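Local coordinates for cytolethal distending toxin protein B (PDB 1SR4) that probably acts as the DNase I-like nuclease subunit of a tripartite bacterial genotoxin, damaging host-cell DNA and so disturbing the cell cycle, at residues I154-N159 and Y170-V174; A194-I200 and R227-A231; E206-R210 and Q247-F253; R234-M240 and P254-D260. All blocks are in the same frame, centred on the assembly; numbering follows the deposited sequence.

Interaction 1: residues I154-N159 and Y170-V174; sequences IFTTFN and YSWMV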
# COMPACT_ATOMS: atom_id res chain seq x y z
N ILE B 154 20.88 -1.09 20.12
CA ILE B 154 19.51 -1.38 20.53
C ILE B 154 19.57 -2.57 21.49
O ILE B 154 18.93 -2.56 22.54
CB ILE B 154 18.61 -1.72 19.31
CG1 ILE B 154 18.36 -0.44 18.49
CG2 ILE B 154 17.29 -2.34 19.78
CD1 ILE B 154 17.64 -0.68 17.18
N PHE B 155 20.34 -3.59 21.12
CA PHE B 155 20.49 -4.78 21.96
C PHE B 155 20.97 -4.43 23.38
O PHE B 155 20.35 -4.82 24.37
CB PHE B 155 21.50 -5.75 21.32
CG PHE B 155 21.80 -6.96 22.17
CD1 PHE B 155 20.88 -8.00 22.27
CD2 PHE B 155 22.99 -7.06 22.88
CE1 PHE B 155 21.15 -9.12 23.08
CE2 PHE B 155 23.27 -8.16 23.68
CZ PHE B 155 22.35 -9.19 23.78
N THR B 156 22.08 -3.70 23.47
CA THR B 156 22.63 -3.34 24.78
C THR B 156 21.66 -2.47 25.57
O THR B 156 21.67 -2.48 26.80
CB THR B 156 23.95 -2.58 24.63
OG1 THR B 156 23.72 -1.34 23.97
CG2 THR B 156 24.93 -3.38 23.80
N THR B 157 20.81 -1.72 24.86
CA THR B 157 19.82 -0.86 25.51
C THR B 157 18.87 -1.68 26.37
O THR B 157 18.47 -1.25 27.45
CB THR B 157 18.98 -0.10 24.46
OG1 THR B 157 19.80 0.87 23.81
CG2 THR B 157 17.80 0.59 25.13
N PHE B 158 18.50 -2.86 25.88
CA PHE B 158 17.56 -3.71 26.60
C PHE B 158 18.17 -4.94 27.23
O PHE B 158 17.68 -5.42 28.25
CB PHE B 158 16.44 -4.17 25.65
CG PHE B 158 15.62 -3.04 25.09
CD1 PHE B 158 14.68 -2.40 25.87
CD2 PHE B 158 15.82 -2.61 23.78
CE1 PHE B 158 13.94 -1.33 25.37
CE2 PHE B 158 15.08 -1.54 23.26
CZ PHE B 158 14.15 -0.90 24.06
N ASN B 159 19.23 -5.45 26.62
CA ASN B 159 19.85 -6.68 27.10
C ASN B 159 21.25 -6.59 27.70
O ASN B 159 22.08 -7.47 27.44
CB ASN B 159 19.88 -7.71 25.96
CG ASN B 159 18.54 -7.80 25.22
OD1 ASN B 159 18.33 -7.15 24.18
ND2 ASN B 159 17.63 -8.61 25.76
N TYR B 170 11.74 -7.47 27.87
CA TYR B 170 11.17 -6.85 26.68
C TYR B 170 11.55 -7.54 25.38
O TYR B 170 12.70 -7.95 25.19
CB TYR B 170 11.60 -5.39 26.55
CG TYR B 170 11.02 -4.41 27.55
CD1 TYR B 170 10.06 -4.80 28.49
CD2 TYR B 170 11.43 -3.08 27.55
CE1 TYR B 170 9.53 -3.87 29.40
CE2 TYR B 170 10.91 -2.16 28.44
CZ TYR B 170 9.97 -2.55 29.36
OH TYR B 170 9.45 -1.61 30.20
N SER B 171 10.57 -7.68 24.49
CA SER B 171 10.83 -8.22 23.17
C SER B 171 10.92 -6.95 22.31
O SER B 171 10.21 -5.98 22.58
CB SER B 171 9.66 -9.08 22.70
OG SER B 171 9.68 -10.36 23.30
N TRP B 172 11.79 -6.94 21.31
CA TRP B 172 11.92 -5.77 20.44
C TRP B 172 12.07 -6.20 18.99
O TRP B 172 12.60 -7.26 18.69
CB TRP B 172 13.08 -4.86 20.85
CG TRP B 172 14.42 -5.53 21.08
CD1 TRP B 172 14.92 -5.98 22.27
CD2 TRP B 172 15.45 -5.74 20.11
NE1 TRP B 172 16.19 -6.45 22.10
CE2 TRP B 172 16.55 -6.32 20.79
CE3 TRP B 172 15.55 -5.51 18.73
CZ2 TRP B 172 17.74 -6.66 20.14
CZ3 TRP B 172 16.75 -5.85 18.08
CH2 TRP B 172 17.82 -6.42 18.79
N MET B 173 11.58 -5.34 18.09
CA MET B 173 11.58 -5.58 16.65
C MET B 173 12.04 -4.30 15.93
O MET B 173 11.46 -3.24 16.13
CB MET B 173 10.15 -5.89 16.24
CG MET B 173 9.98 -6.81 15.09
SD MET B 173 8.22 -7.08 14.81
CE MET B 173 8.28 -7.53 13.16
N VAL B 174 13.06 -4.42 15.09
CA VAL B 174 13.61 -3.29 14.35
C VAL B 174 13.17 -3.50 12.90
O VAL B 174 13.59 -4.46 12.26
CB VAL B 174 15.15 -3.27 14.46
CG1 VAL B 174 15.72 -2.09 13.70
CG2 VAL B 174 15.53 -3.21 15.93
O HOH W 1 14.97 -7.84 26.44

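Interaction 2: residues A194-I200 and R227-A231; sequences AVSENTI and RREQA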
# COMPACT_ATOMS: atom_id res chain seq x y z
N ALA B 194 27.01 -11.98 20.75
CA ALA B 194 25.84 -11.91 21.62
C ALA B 194 24.60 -11.34 20.92
O ALA B 194 23.48 -11.77 21.17
CB ALA B 194 26.16 -11.09 22.87
N VAL B 195 24.81 -10.37 20.04
CA VAL B 195 23.70 -9.77 19.32
C VAL B 195 23.16 -10.77 18.31
O VAL B 195 21.95 -11.04 18.24
CB VAL B 195 24.15 -8.50 18.58
CG1 VAL B 195 23.00 -7.95 17.74
CG2 VAL B 195 24.62 -7.46 19.58
N SER B 196 24.09 -11.31 17.53
CA SER B 196 23.80 -12.28 16.49
C SER B 196 23.03 -13.49 17.03
O SER B 196 22.10 -13.99 16.39
CB SER B 196 25.12 -12.73 15.85
OG SER B 196 24.93 -13.67 14.81
N GLU B 197 23.42 -13.97 18.20
CA GLU B 197 22.77 -15.13 18.77
C GLU B 197 21.43 -14.82 19.44
O GLU B 197 20.61 -15.70 19.68
CB GLU B 197 23.71 -15.83 19.76
CG GLU B 197 25.03 -16.26 19.10
CD GLU B 197 25.90 -17.12 20.00
OE1 GLU B 197 25.65 -17.14 21.23
OE2 GLU B 197 26.84 -17.77 19.47
N ASN B 198 21.18 -13.55 19.74
CA ASN B 198 19.92 -13.19 20.38
C ASN B 198 18.93 -12.54 19.42
O ASN B 198 17.90 -12.02 19.86
CB ASN B 198 20.20 -12.26 21.56
CG ASN B 198 20.74 -13.01 22.76
OD1 ASN B 198 20.05 -13.83 23.35
ND2 ASN B 198 21.98 -12.73 23.12
N THR B 199 19.23 -12.57 18.13
CA THR B 199 18.32 -11.96 17.15
C THR B 199 18.08 -12.85 15.95
O THR B 199 18.81 -13.80 15.70
CB THR B 199 18.88 -10.64 16.59
OG1 THR B 199 20.15 -10.90 15.98
CG2 THR B 199 19.02 -9.61 17.69
N ILE B 200 17.04 -12.52 15.19
CA ILE B 200 16.73 -13.28 14.00
C ILE B 200 16.21 -12.30 12.95
O ILE B 200 15.35 -11.47 13.23
CB ILE B 200 15.70 -14.40 14.32
CG1 ILE B 200 15.59 -15.39 13.15
CG2 ILE B 200 14.37 -13.79 14.73
CD1 ILE B 200 14.74 -14.95 12.05
N ARG B 227 18.94 -17.80 23.75
CA ARG B 227 20.01 -17.50 22.82
C ARG B 227 20.14 -18.66 21.85
O ARG B 227 19.94 -19.82 22.23
CB ARG B 227 21.34 -17.31 23.56
CG ARG B 227 22.54 -17.11 22.63
CD ARG B 227 23.82 -16.78 23.39
NE ARG B 227 23.65 -15.63 24.27
CZ ARG B 227 24.62 -14.77 24.58
NH1 ARG B 227 24.37 -13.76 25.40
NH2 ARG B 227 25.83 -14.91 24.05
N ARG B 228 20.45 -18.35 20.59
CA ARG B 228 20.63 -19.34 19.54
C ARG B 228 19.35 -20.05 19.13
O ARG B 228 19.37 -20.90 18.24
CB ARG B 228 21.69 -20.36 19.98
CG ARG B 228 23.08 -19.74 20.21
CD ARG B 228 23.89 -20.50 21.26
NE ARG B 228 24.16 -21.88 20.88
CZ ARG B 228 24.84 -22.25 19.79
NH1 ARG B 228 25.31 -21.32 18.97
NH2 ARG B 228 25.05 -23.54 19.53
N GLU B 229 18.23 -19.70 19.74
CA GLU B 229 16.95 -20.35 19.42
C GLU B 229 15.91 -19.39 18.82
O GLU B 229 14.73 -19.75 18.70
CB GLU B 229 16.38 -20.99 20.69
CG GLU B 229 17.36 -21.92 21.40
CD GLU B 229 17.27 -23.35 20.92
OE1 GLU B 229 16.80 -23.56 19.78
OE2 GLU B 229 17.67 -24.27 21.68
N GLN B 230 16.33 -18.19 18.44
CA GLN B 230 15.40 -17.21 17.88
C GLN B 230 14.73 -17.68 16.57
O GLN B 230 13.63 -17.23 16.23
CB GLN B 230 16.14 -15.89 17.65
CG GLN B 230 16.70 -15.26 18.93
CD GLN B 230 15.61 -14.68 19.80
OE1 GLN B 230 14.70 -14.03 19.31
NE2 GLN B 230 15.68 -14.93 21.10
N ALA B 231 15.38 -18.59 15.86
CA ALA B 231 14.81 -19.08 14.61
C ALA B 231 13.50 -19.85 14.85
O ALA B 231 12.84 -20.26 13.91
CB ALA B 231 15.82 -19.96 13.87
O HOH W 2 19.31 -17.22 17.65

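Interaction 3: residues E206-R210 and Q247-F253; sequences EPTHR and QITSDHF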
# COMPACT_ATOMS: atom_id res chain seq x y z
N GLU B 206 11.20 -12.09 -1.91
CA GLU B 206 10.79 -11.37 -3.10
C GLU B 206 11.31 -9.94 -2.97
O GLU B 206 11.45 -9.43 -1.87
CB GLU B 206 9.27 -11.30 -3.22
CG GLU B 206 8.56 -12.63 -3.46
CD GLU B 206 7.11 -12.41 -3.83
OE1 GLU B 206 6.25 -12.38 -2.93
OE2 GLU B 206 6.84 -12.23 -5.04
N PRO B 207 11.59 -9.28 -4.09
CA PRO B 207 12.10 -7.90 -4.09
C PRO B 207 11.18 -6.95 -3.30
O PRO B 207 9.96 -7.13 -3.28
CB PRO B 207 12.12 -7.55 -5.58
CG PRO B 207 12.41 -8.89 -6.24
CD PRO B 207 11.52 -9.84 -5.46
N THR B 208 11.77 -5.97 -2.61
CA THR B 208 10.95 -4.99 -1.86
C THR B 208 11.19 -3.60 -2.46
O THR B 208 10.70 -2.60 -1.93
CB THR B 208 11.29 -4.90 -0.35
OG1 THR B 208 12.59 -4.31 -0.18
CG2 THR B 208 11.28 -6.28 0.29
N HIS B 209 11.94 -3.55 -3.56
CA HIS B 209 12.26 -2.28 -4.23
C HIS B 209 12.31 -2.56 -5.73
O HIS B 209 12.61 -3.68 -6.14
CB HIS B 209 13.61 -1.77 -3.72
CG HIS B 209 14.03 -0.46 -4.31
ND1 HIS B 209 15.12 -0.35 -5.16
CD2 HIS B 209 13.55 0.79 -4.16
CE1 HIS B 209 15.28 0.91 -5.50
NE2 HIS B 209 14.34 1.63 -4.91
N ARG B 210 12.03 -1.55 -6.54
CA ARG B 210 11.99 -1.77 -7.97
C ARG B 210 13.32 -2.05 -8.64
O ARG B 210 13.38 -2.29 -9.84
CB ARG B 210 11.22 -0.63 -8.64
CG ARG B 210 9.71 -0.69 -8.27
CD ARG B 210 8.83 0.33 -9.00
NE ARG B 210 7.51 0.44 -8.36
CZ ARG B 210 6.44 0.99 -8.93
NH1 ARG B 210 6.52 1.47 -10.17
NH2 ARG B 210 5.29 1.05 -8.25
N GLN B 247 -2.07 1.61 -7.17
CA GLN B 247 -0.66 1.63 -7.52
C GLN B 247 0.08 1.94 -6.20
O GLN B 247 -0.47 2.65 -5.33
CB GLN B 247 -0.40 2.77 -8.51
CG GLN B 247 1.06 3.20 -8.67
CD GLN B 247 1.93 2.10 -9.26
OE1 GLN B 247 1.96 0.97 -8.75
NE2 GLN B 247 2.66 2.43 -10.33
N ILE B 248 1.28 1.40 -6.04
CA ILE B 248 2.10 1.69 -4.86
C ILE B 248 2.85 2.93 -5.31
O ILE B 248 3.58 2.89 -6.30
CB ILE B 248 3.10 0.55 -4.55
CG1 ILE B 248 2.33 -0.72 -4.21
CG2 ILE B 248 3.98 0.93 -3.34
CD1 ILE B 248 3.21 -1.85 -3.72
N THR B 249 2.66 4.04 -4.60
CA THR B 249 3.25 5.31 -5.00
C THR B 249 4.72 5.62 -4.65
O THR B 249 5.10 6.79 -4.53
CB THR B 249 2.36 6.49 -4.53
OG1 THR B 249 2.24 6.46 -3.10
CG2 THR B 249 0.98 6.37 -5.14
N SER B 250 5.52 4.58 -4.47
CA SER B 250 6.96 4.76 -4.23
C SER B 250 7.65 3.56 -4.87
O SER B 250 6.99 2.61 -5.31
CB SER B 250 7.28 4.84 -2.74
OG SER B 250 7.48 3.56 -2.21
N ASP B 251 8.97 3.58 -4.95
CA ASP B 251 9.68 2.46 -5.55
C ASP B 251 9.86 1.28 -4.57
O ASP B 251 10.48 0.28 -4.93
CB ASP B 251 11.05 2.90 -6.08
CG ASP B 251 10.94 3.76 -7.33
OD1 ASP B 251 9.90 3.71 -8.02
OD2 ASP B 251 11.92 4.48 -7.63
N HIS B 252 9.33 1.40 -3.35
CA HIS B 252 9.43 0.34 -2.35
C HIS B 252 8.06 -0.30 -2.17
O HIS B 252 7.02 0.37 -2.25
CB HIS B 252 9.88 0.89 -1.00
CG HIS B 252 11.31 1.33 -0.96
ND1 HIS B 252 12.32 0.53 -0.45
CD2 HIS B 252 11.90 2.47 -1.37
CE1 HIS B 252 13.47 1.17 -0.55
NE2 HIS B 252 13.25 2.35 -1.10
N PHE B 253 8.06 -1.60 -1.92
CA PHE B 253 6.82 -2.34 -1.70
C PHE B 253 6.66 -2.50 -0.18
O PHE B 253 7.63 -2.76 0.53
CB PHE B 253 6.91 -3.70 -2.38
CG PHE B 253 6.93 -3.62 -3.89
CD1 PHE B 253 5.74 -3.65 -4.60
CD2 PHE B 253 8.11 -3.44 -4.57
CE1 PHE B 253 5.73 -3.50 -5.98
CE2 PHE B 253 8.12 -3.28 -5.95
CZ PHE B 253 6.92 -3.31 -6.66
O HOH W 3 13.94 4.39 -5.61
O HOH W 4 6.77 -0.17 -5.74

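Interaction 4: residues R234-M240 and P254-D260; sequences RIGASLM and PVSFVRD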
# COMPACT_ATOMS: atom_id res chain seq x y z
N ARG B 234 7.65 -17.67 15.13
CA ARG B 234 6.61 -17.97 14.17
C ARG B 234 6.07 -16.71 13.50
O ARG B 234 4.87 -16.52 13.36
CB ARG B 234 5.46 -18.73 14.84
CG ARG B 234 5.90 -20.07 15.44
CD ARG B 234 6.56 -20.92 14.38
NE ARG B 234 5.63 -21.24 13.30
CZ ARG B 234 4.71 -22.20 13.37
NH1 ARG B 234 4.60 -22.94 14.47
NH2 ARG B 234 3.87 -22.40 12.35
N ILE B 235 6.99 -15.83 13.10
CA ILE B 235 6.62 -14.59 12.42
C ILE B 235 7.24 -14.64 11.03
O ILE B 235 8.43 -14.88 10.90
CB ILE B 235 7.13 -13.36 13.18
CG1 ILE B 235 6.46 -13.30 14.56
CG2 ILE B 235 6.85 -12.08 12.37
CD1 ILE B 235 6.87 -12.07 15.42
N GLY B 236 6.42 -14.46 10.00
CA GLY B 236 6.95 -14.49 8.65
C GLY B 236 6.85 -13.14 7.95
O GLY B 236 5.90 -12.38 8.21
N ALA B 237 7.81 -12.83 7.08
CA ALA B 237 7.79 -11.57 6.34
C ALA B 237 7.15 -11.82 4.98
O ALA B 237 7.30 -12.90 4.41
CB ALA B 237 9.20 -11.04 6.16
N SER B 238 6.46 -10.83 4.44
CA SER B 238 5.82 -10.99 3.14
C SER B 238 5.52 -9.62 2.56
O SER B 238 5.27 -8.68 3.31
CB SER B 238 4.50 -11.76 3.32
OG SER B 238 3.80 -11.88 2.11
N LEU B 239 5.61 -9.47 1.23
CA LEU B 239 5.22 -8.18 0.66
C LEU B 239 3.75 -8.10 1.09
O LEU B 239 3.03 -9.10 1.02
CB LEU B 239 5.33 -8.20 -0.88
CG LEU B 239 6.74 -8.43 -1.44
CD1 LEU B 239 6.73 -8.34 -2.96
CD2 LEU B 239 7.69 -7.38 -0.84
N MET B 240 3.30 -6.93 1.55
CA MET B 240 1.91 -6.79 2.02
C MET B 240 0.93 -6.51 0.88
O MET B 240 0.15 -5.56 0.92
CB MET B 240 1.82 -5.67 3.06
CG MET B 240 0.49 -5.65 3.83
SD MET B 240 0.63 -4.52 5.20
CE MET B 240 -0.47 -5.26 6.40
N PRO B 254 5.44 -2.32 0.34
CA PRO B 254 5.26 -2.47 1.78
C PRO B 254 5.50 -3.94 2.15
O PRO B 254 5.25 -4.84 1.35
CB PRO B 254 3.81 -2.02 2.00
CG PRO B 254 3.14 -2.37 0.72
CD PRO B 254 4.17 -2.00 -0.34
N VAL B 255 6.00 -4.16 3.35
CA VAL B 255 6.31 -5.51 3.83
C VAL B 255 5.62 -5.72 5.18
O VAL B 255 5.66 -4.83 6.02
CB VAL B 255 7.82 -5.67 4.02
CG1 VAL B 255 8.15 -7.08 4.56
CG2 VAL B 255 8.53 -5.42 2.68
N SER B 256 4.98 -6.87 5.37
CA SER B 256 4.30 -7.12 6.64
C SER B 256 4.97 -8.28 7.38
O SER B 256 5.67 -9.09 6.77
CB SER B 256 2.82 -7.44 6.38
OG SER B 256 2.74 -8.60 5.57
N PHE B 257 4.75 -8.34 8.69
CA PHE B 257 5.33 -9.36 9.54
C PHE B 257 4.14 -9.82 10.39
O PHE B 257 3.65 -9.08 11.23
CB PHE B 257 6.44 -8.74 10.40
CG PHE B 257 7.47 -8.00 9.58
CD1 PHE B 257 8.55 -8.67 9.02
CD2 PHE B 257 7.29 -6.65 9.28
CE1 PHE B 257 9.43 -8.02 8.15
CE2 PHE B 257 8.17 -5.98 8.41
CZ PHE B 257 9.23 -6.66 7.85
N VAL B 258 3.68 -11.04 10.12
CA VAL B 258 2.49 -11.61 10.75
C VAL B 258 2.73 -13.05 11.21
O VAL B 258 3.47 -13.79 10.56
CB VAL B 258 1.32 -11.59 9.73
CG1 VAL B 258 0.02 -12.04 10.38
CG2 VAL B 258 1.16 -10.18 9.15
N ARG B 259 2.09 -13.44 12.31
CA ARG B 259 2.23 -14.80 12.85
C ARG B 259 1.84 -15.85 11.79
O ARG B 259 0.85 -15.67 11.08
CB ARG B 259 1.31 -14.95 14.06
CG ARG B 259 1.44 -16.26 14.83
CD ARG B 259 0.53 -16.22 16.04
NE ARG B 259 -0.87 -16.19 15.64
CZ ARG B 259 -1.80 -15.43 16.21
NH1 ARG B 259 -1.49 -14.63 17.22
NH2 ARG B 259 -3.06 -15.48 15.77
N ASP B 260 2.60 -16.93 11.69
CA ASP B 260 2.27 -17.98 10.73
C ASP B 260 0.89 -18.53 11.09
O ASP B 260 0.56 -18.67 12.27
CB ASP B 260 3.28 -19.14 10.77
CG ASP B 260 4.69 -18.72 10.42
OD1 ASP B 260 4.86 -17.90 9.50
OD2 ASP B 260 5.65 -19.22 11.06
O HOH W 5 3.64 -11.50 6.65

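Interaction 1: residues I154-N159 and Y170-V174
The Trp-172 indole is swung between its own backbone N and carbonyl carbon (chi1 49°), toward helix 154-159. From the helix, Ile-154 places CG2 anti to its backbone N, facing that ring. The contact packs helix 147-159 against strand 171-175 of the six-stranded sheet, part of the helix-covered beta sandwich of the DNase I-like fold. Helix and strand run nearly antiparallel, with axes 10.0 Å apart.

Trp-172 is the centre of the contact. Ile-154 CG2 sits over one face of its six-membered ring in a CH-pi contact, 3.8 Å from the centroid. Phe-155 presents a ring edge, with CD1 near Trp-172 CZ2. The ring of Phe-158 is tilted only 26° from the five-membered ring of Trp-172. The two are slid so far apart that they barely overlap, and Phe-158 CD2 meets Trp-172 CD1 at 3.8 Å. On its other flank Phe-158 CD1 meets Tyr-170 CD2 at 3.7 Å, at the tyrosine ring edge. The side chains of Ile-154 and Val-174 point at each other tip to tip, and Ile-154 CD1 lies 3.5 Å from Val-174 CG2.

Phe-135 and Ala-124 of the same sheet also touch Ile-154, and Phe-110 meets Phe-158 edge-to-face. A water accepts a weak bond from Asn-159 ND2 and donates to Tyr-170 O. The indole N-H is buried but satisfied: Trp-172 NE1 donates to Asn-159 OD1 at 3.1 Å, nearly straight (164°), in the ring plane and on a carbonyl lone pair.

Interaction 2: residues A194-I200 and R227-A231
Arg-227 lays its guanidinium beside the end of helix 193-197, with one face over Asn-198 ND2. The amide and guanidinium planes are almost perpendicular, 88° apart. Both groups are donors here, so this is packing. The amide is turned to its own helix: Asn-198 ND2 gives its hydrogen to Ala-194 O at 2.6 Å, which fixes its rotation. Arg-227 starts out extended and bends at chi3 (-54°). That bend carries the guanidinium back along the helix, and Arg-227 NH2 lies 4.0 Å from Ala-194 CB.

Glu-197 lies between two arginines in a salt-bridge network. Glu-197 OE1 pairs with Arg-227 NH2 at 3.6 Å, but the position of this oxygen is doubtful. Glu-197 OE2 makes a long pair with Arg-228 NH1, 3.9 Å away. Glu-197 and Arg-228 run side by side in the same direction. The firmer link is in the backbone: Arg-228 N donates to Glu-197 O at 2.8 Å, almost linear (170°). A water also donates to Glu-197 O and accepts from Gln-230 N.

Farther along, Gln-230 packs CB and CG on Ile-200 and Asn-198. Gln-230 CB meets Ile-200 CB at 3.7 Å, and the amide carbon Gln-230 CD lies 3.5 Å from Asn-198 O. The amide end turns elsewhere, with OE1 accepting from Asp-222 N. The contact thus ties the loop between strands 216-221 and 235-239 to the end of helix 193-197 and the start of edge strand 200-202. Val-195 faces helix 147-159, and Ile-200 pairs with Leu-220 of strand 216-221.

Interaction 3: residues E206-R210 and Q247-F253
Two backbone bonds join the loops: Phe-253 N donates to Thr-208 O at 2.8 Å, and Arg-210 N to Asp-251 O at 2.9 Å. They flank a single beta bridge between His-209 and His-252. Ser-250, Asp-251 and His-252 form the Ser-Asp-His signature of the DNase I-like fold, consistent with its active-site end, as in DNase I. Arg-210 N lies almost straight ahead of the Asp-251 C=O (162° at the oxygen), but its N-H is bent off that line (138°).

Arg-210 reaches out extended along 247-253. Its NE donates to a water that donates to Ser-250 O. Arg-210 NH2 bonds weakly to Gln-247 OE1 at 3.4 Å, and NH1 weakly to the backbone O of Asp-148 of subunit A. Gln-247 NE2 donates to the backbone O of Ser-149 of subunit A and of Arg-19 of protein C, so all three subunits meet here.

A second water joins His-209 NE2 to Asp-251 OD2, while Ser-211 binds His-209 ND1. His-252 ND1 and Thr-208 OG1 share Asp-216 OD2. Arg-210 CG packs on Phe-253 CE2 at 3.8 Å. The histidine rings meet obliquely, planes 47° apart, with His-209 CD2 over the centre of the His-252 face, 3.4 Å from His-252 NE2.

Interaction 4: residues R234-M240 and P254-D260
Strands 235-239 and 255-259 are an antiparallel pair at one end of the eight-stranded sheet of the DNase I-like sandwich. Strand 235-239 is the edge strand within this chain. Gly-236 with Val-258 and Ser-238 with Ser-256 are the hydrogen-bonded pairs. The first is joined by Gly-236 N to Val-258 O at 3.1 Å and the return bond from Val-258 N; the second by Ser-256 N to Ser-238 O at 2.8 Å and its own return. Beyond the strand ends, Met-240 N donates to Pro-254 O and Asp-260 N to Arg-234 O.

Ile-235, Ala-237 and Phe-257 share the face turned to the other sheet. Phe-257 CE1 lies 3.6 Å from Ala-237 CB, and Phe-257 CB touches Ile-235 CG2 at 3.9 Å. Ala-218 and Met-173 of the other sheet pack against this phenylalanine. Past the strand end the Met-240 side chain, extended beyond CG, lays Met-240 SD 3.8 Å from CB of Ser-256, which is on the other face. A water donates to Gly-236 O and also bonds Ser-256 OG.

At the far end Arg-234 folds back, bent at chi2 (-55°) and chi3. Arg-234 NE donates within its guanidinium plane to the anti lone pair of Asp-260 OD2, 3.0 Å away. Two positive groups probably help keep this carboxylate ionised: Asp-260 OD2 also takes a salt bridge from NH2 of Arg-107 of subunit A.

Interactions 1 and 4 lie one on each sheet of the sandwich, interaction 2 beside the edge of the six-stranded sheet, and interaction 3 in loops. Interaction 1 is on the outer, helical side of its sheet. It touches interaction 2, about 12 Å away between centres, where Phe-155 meets Val-195 and Trp-172 meets Thr-199. Met-173 CE against Phe-257 CB links interactions 1 and 4 across the sandwich. The centres of interactions 3 and 4 are about 16 Å apart, and Thr-208 packs on Val-255. Along the chain interaction 1 closes first; 3 alternates with both 2 and 4. Interactions 3 and 4 both meet subunit A, and 3 also protein C, so they join the DNase I-like core to the rest of the toxin.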